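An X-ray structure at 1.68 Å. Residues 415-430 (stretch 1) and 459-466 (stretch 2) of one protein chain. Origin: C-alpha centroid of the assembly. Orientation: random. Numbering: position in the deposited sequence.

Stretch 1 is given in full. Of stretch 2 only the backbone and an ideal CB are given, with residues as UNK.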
# COMPACT_ATOMS: atom_id res chain seq x y z
N SER A 415 1.70 16.58 -32.64
CA SER A 415 2.71 16.37 -31.62
C SER A 415 2.38 15.18 -30.72
O SER A 415 3.25 14.40 -30.37
CB SER A 415 2.86 17.64 -30.80
OG SER A 415 4.08 17.64 -30.09
N VAL A 416 1.11 15.06 -30.34
CA VAL A 416 0.64 13.97 -29.50
C VAL A 416 0.91 12.62 -30.17
O VAL A 416 1.38 11.67 -29.53
CB VAL A 416 -0.86 14.11 -29.19
CG1 VAL A 416 -1.37 12.89 -28.47
CG2 VAL A 416 -1.09 15.33 -28.35
N ARG A 417 0.62 12.53 -31.46
CA ARG A 417 0.90 11.33 -32.22
C ARG A 417 2.38 11.00 -32.19
O ARG A 417 2.77 9.85 -32.04
CB ARG A 417 0.43 11.51 -33.67
CG ARG A 417 -1.05 11.81 -33.75
CD ARG A 417 -1.48 12.28 -35.13
NE ARG A 417 -2.92 12.50 -35.15
CZ ARG A 417 -3.82 11.52 -35.16
NH1 ARG A 417 -3.42 10.25 -35.18
NH2 ARG A 417 -5.11 11.80 -35.17
N GLN A 418 3.21 12.03 -32.31
CA GLN A 418 4.64 11.81 -32.38
C GLN A 418 5.23 11.32 -31.05
O GLN A 418 6.14 10.50 -31.05
CB GLN A 418 5.35 13.07 -32.89
CG GLN A 418 5.04 13.37 -34.36
CD GLN A 418 5.85 14.52 -34.92
OE1 GLN A 418 6.71 15.07 -34.24
NE2 GLN A 418 5.57 14.88 -36.16
N ARG A 419 4.70 11.81 -29.93
CA ARG A 419 5.13 11.29 -28.64
C ARG A 419 4.81 9.81 -28.53
O ARG A 419 5.67 8.99 -28.22
CB ARG A 419 4.46 12.04 -27.49
CG ARG A 419 5.19 13.31 -27.05
CD ARG A 419 4.77 13.73 -25.65
NE ARG A 419 5.33 12.85 -24.62
CZ ARG A 419 4.94 12.83 -23.35
NH1 ARG A 419 3.96 13.63 -22.94
NH2 ARG A 419 5.52 12.00 -22.50
N MSE A 420 3.55 9.46 -28.79
CA MSE A 420 3.09 8.08 -28.64
C MSE A 420 3.71 7.13 -29.66
O MSE A 420 3.93 5.95 -29.36
CB MSE A 420 1.56 8.02 -28.71
CG MSE A 420 0.86 8.60 -27.49
SE MSE A 420 -1.06 8.35 -27.60
CE MSE A 420 -1.09 6.41 -27.51
N THR A 421 3.97 7.64 -30.86
CA THR A 421 4.66 6.87 -31.88
C THR A 421 6.12 6.65 -31.49
O THR A 421 6.71 5.61 -31.79
CB THR A 421 4.54 7.53 -33.28
OG1 THR A 421 3.22 7.29 -33.80
CG2 THR A 421 5.55 6.98 -34.25
N THR A 422 6.71 7.62 -30.79
CA THR A 422 8.07 7.48 -30.28
C THR A 422 8.12 6.45 -29.14
O THR A 422 9.11 5.74 -28.97
CB THR A 422 8.63 8.83 -29.79
OG1 THR A 422 8.59 9.78 -30.86
CG2 THR A 422 10.07 8.68 -29.31
N CYS A 423 7.04 6.39 -28.37
CA CYS A 423 6.97 5.51 -27.22
C CYS A 423 6.38 4.15 -27.57
O CYS A 423 6.03 3.37 -26.69
CB CYS A 423 6.19 6.19 -26.09
SG CYS A 423 7.04 7.65 -25.48
N GLY A 424 6.26 3.88 -28.86
CA GLY A 424 5.96 2.55 -29.33
C GLY A 424 4.51 2.23 -29.65
O GLY A 424 4.16 1.07 -29.87
N PHE A 425 3.65 3.25 -29.70
CA PHE A 425 2.25 2.98 -29.98
C PHE A 425 1.97 2.98 -31.48
O PHE A 425 2.72 3.53 -32.27
CB PHE A 425 1.35 3.98 -29.26
CG PHE A 425 1.38 3.84 -27.78
CD1 PHE A 425 0.62 2.87 -27.14
CD2 PHE A 425 2.17 4.68 -27.01
CE1 PHE A 425 0.65 2.73 -25.77
CE2 PHE A 425 2.20 4.55 -25.63
CZ PHE A 425 1.44 3.58 -25.01
N LYS A 426 0.87 2.33 -31.85
CA LYS A 426 0.45 2.21 -33.24
C LYS A 426 -1.05 2.41 -33.32
O LYS A 426 -1.74 2.30 -32.30
CB LYS A 426 0.82 0.84 -33.78
CG LYS A 426 2.30 0.65 -34.08
CD LYS A 426 2.67 -0.82 -34.20
CE LYS A 426 1.47 -1.66 -34.58
NZ LYS A 426 1.84 -3.06 -34.94
N ASN A 427 -1.56 2.68 -34.52
CA ASN A 427 -2.98 2.88 -34.73
C ASN A 427 -3.54 3.91 -33.76
O ASN A 427 -4.48 3.64 -33.01
CB ASN A 427 -3.73 1.55 -34.60
CG ASN A 427 -3.12 0.46 -35.46
OD1 ASN A 427 -2.59 0.72 -36.54
ND2 ASN A 427 -3.20 -0.78 -34.98
N ILE A 428 -2.94 5.09 -33.77
CA ILE A 428 -3.33 6.18 -32.89
C ILE A 428 -4.49 6.97 -33.48
O ILE A 428 -4.42 7.42 -34.62
CB ILE A 428 -2.16 7.16 -32.69
CG1 ILE A 428 -0.99 6.47 -32.00
CG2 ILE A 428 -2.61 8.37 -31.91
CD1 ILE A 428 0.28 7.30 -32.01
N THR A 429 -5.56 7.13 -32.71
CA THR A 429 -6.64 8.03 -33.08
C THR A 429 -6.81 9.04 -31.95
O THR A 429 -6.58 8.72 -30.79
CB THR A 429 -7.96 7.29 -33.35
OG1 THR A 429 -8.32 6.51 -32.21
CG2 THR A 429 -7.82 6.38 -34.55
N ILE A 430 -7.18 10.27 -32.30
CA ILE A 430 -7.34 11.31 -31.30
C ILE A 430 -8.68 12.01 -31.51
O ILE A 430 -8.93 12.53 -32.59
CB ILE A 430 -6.22 12.35 -31.39
CG1 ILE A 430 -4.85 11.70 -31.22
CG2 ILE A 430 -6.42 13.45 -30.37
CD1 ILE A 430 -3.70 12.67 -31.33
N UNK A 459 -9.77 18.52 -23.23
CA UNK A 459 -9.55 17.08 -23.13
C UNK A 459 -9.49 16.35 -24.46
O UNK A 459 -10.30 16.59 -25.35
CB UNK A 459 -10.66 16.46 -22.28
N UNK A 460 -8.51 15.46 -24.57
CA UNK A 460 -8.40 14.58 -25.71
C UNK A 460 -8.66 13.15 -25.26
O UNK A 460 -8.23 12.73 -24.18
CB UNK A 460 -7.03 14.71 -26.37
N UNK A 461 -9.38 12.41 -26.08
CA UNK A 461 -9.60 10.99 -25.83
C UNK A 461 -8.81 10.26 -26.90
O UNK A 461 -9.04 10.46 -28.09
CB UNK A 461 -11.08 10.62 -25.86
N UNK A 462 -7.87 9.43 -26.47
CA UNK A 462 -6.96 8.77 -27.39
C UNK A 462 -7.05 7.25 -27.28
O UNK A 462 -7.13 6.71 -26.17
CB UNK A 462 -5.52 9.23 -27.13
N UNK A 463 -7.05 6.57 -28.42
CA UNK A 463 -7.02 5.12 -28.47
C UNK A 463 -5.85 4.70 -29.34
O UNK A 463 -5.60 5.32 -30.38
CB UNK A 463 -8.34 4.55 -29.00
N UNK A 464 -5.13 3.67 -28.92
CA UNK A 464 -4.03 3.11 -29.70
C UNK A 464 -3.73 1.69 -29.24
O UNK A 464 -4.46 1.12 -28.44
CB UNK A 464 -2.78 3.98 -29.58
N UNK A 465 -2.66 1.12 -29.77
CA UNK A 465 -2.22 -0.19 -29.31
C UNK A 465 -0.72 -0.26 -29.45
O UNK A 465 -0.10 0.64 -30.01
CB UNK A 465 -2.90 -1.32 -30.09
N UNK A 466 -0.13 -1.33 -28.94
CA UNK A 466 1.31 -1.53 -29.03
C UNK A 466 1.65 -2.56 -30.11
O UNK A 466 2.75 -2.58 -30.65
OXT UNK A 466 0.81 -3.39 -30.46
CB UNK A 466 1.87 -1.97 -27.68

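Stretch 2 runs as a β-strand antiparallel to the end of stretch 1, while the helix of stretch 1 packs against one face, its axis 28° from that of the strand, so alternate positions meet very different surroundings.

Position 459 has nothing of stretch 1 within 5.5 Å of its ideal CB, so the visible atoms favour no residue type. It is Y459, whose hydroxyl is hydrogen-bonded elsewhere in the structure.

At position 460 CA-to-CB points toward stretch 1, and the ideal CB lies 4.2 Å from I430 CG2, with the V416 methyls about 2 Å farther off, within reach of a longer side chain. Only hydrocarbon is on offer, so leucine, isoleucine, valine or methionine would serve. L460 places CD2 4.0 Å from I430 CG2 and CD1 4.2 Å from V416 CG2, bridging strand and helix.

Position 461 points sideways, and its side chain is little constrained here; it is L461. Its backbone O accepts a hydrogen bond from water 1, 2.9 Å from the water O.

Position 462 pairs with I430, and its CB lies 4.6 Å from M420 SE. An apolar chain of middling size is called for, and β-branching suits an extended backbone; valine, leucine or isoleucine are candidates. I462 reaches V416 CG1 with CD1 (3.8 Å) and M420 SE with CG2 (3.6 Å), while its CG1 lies 4.2 Å from I430 CG1.

Position 463 turns to the other face, beside T429. Its backbone makes both bonds of the pair, T429 N to 463 O (3.0 Å) and 463 N to T429 O (3.2 Å), whatever the side chain. A polar or long flexible residue would fit: K463 packs its CB 3.7 Å from T429 OG1, then its end leads away to a partner elsewhere.

At position 464 the ideal CB is already 3.4 Å from K426 O and 3.6 Å from M420 CE. So crowded a site favours a small residue, alanine or perhaps glycine. A464 fills it with one methyl, and its CB also lies 3.9 Å from I428 CG1.

Position 465 pairs with K426; between this bridge and the one at T429 a bulge shifts the register by one. K426 N to 465 O is 2.7 Å, 465 N to K426 O 2.9 Å. With N427 ND2 4.9 Å from the ideal CB, a small polar residue such as serine or threonine is plausible. S465 brings OG to 3.7 Å from N427 ND2.

Position 466 points its CB away, yet G424 and the F425 ring lie close enough for a longer apolar chain to return to them; leucine or methionine could. L466 does so, its CD2 3.5 Å from F425 CD1 and over the ring face in a CH-π contact.

Stretch 2 459-466: YLLIKASL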
# COMPACT_ATOMS: atom_id res chain seq x y z
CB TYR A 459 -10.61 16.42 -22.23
CG TYR A 459 -10.40 16.72 -20.77
CD1 TYR A 459 -9.49 15.99 -20.02
CD2 TYR A 459 -11.10 17.75 -20.15
CE1 TYR A 459 -9.28 16.27 -18.68
CE2 TYR A 459 -10.90 18.04 -18.81
CZ TYR A 459 -9.99 17.30 -18.08
OH TYR A 459 -9.79 17.58 -16.76
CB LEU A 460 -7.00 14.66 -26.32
CG LEU A 460 -6.51 16.01 -26.83
CD1 LEU A 460 -5.07 15.91 -27.31
CD2 LEU A 460 -7.40 16.53 -27.95
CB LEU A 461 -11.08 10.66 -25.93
CG LEU A 461 -11.52 9.24 -25.56
CD1 LEU A 461 -11.13 8.92 -24.12
CD2 LEU A 461 -13.02 9.10 -25.74
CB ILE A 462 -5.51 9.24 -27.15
CG1 ILE A 462 -5.44 10.77 -27.19
CG2 ILE A 462 -4.56 8.62 -28.17
CD1 ILE A 462 -4.23 11.36 -26.54
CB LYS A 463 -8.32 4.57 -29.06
CG LYS A 463 -9.58 4.90 -28.27
CD LYS A 463 -10.85 4.59 -29.05
CE LYS A 463 -10.90 3.15 -29.53
NZ LYS A 463 -10.80 2.17 -28.41
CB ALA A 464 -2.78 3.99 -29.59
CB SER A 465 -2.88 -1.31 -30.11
OG SER A 465 -2.38 -1.35 -31.43
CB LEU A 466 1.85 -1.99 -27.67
CG LEU A 466 1.75 -0.93 -26.58
CD1 LEU A 466 1.87 -1.57 -25.21
CD2 LEU A 466 2.82 0.13 -26.76
O HOH W 1 -9.49 8.27 -29.98
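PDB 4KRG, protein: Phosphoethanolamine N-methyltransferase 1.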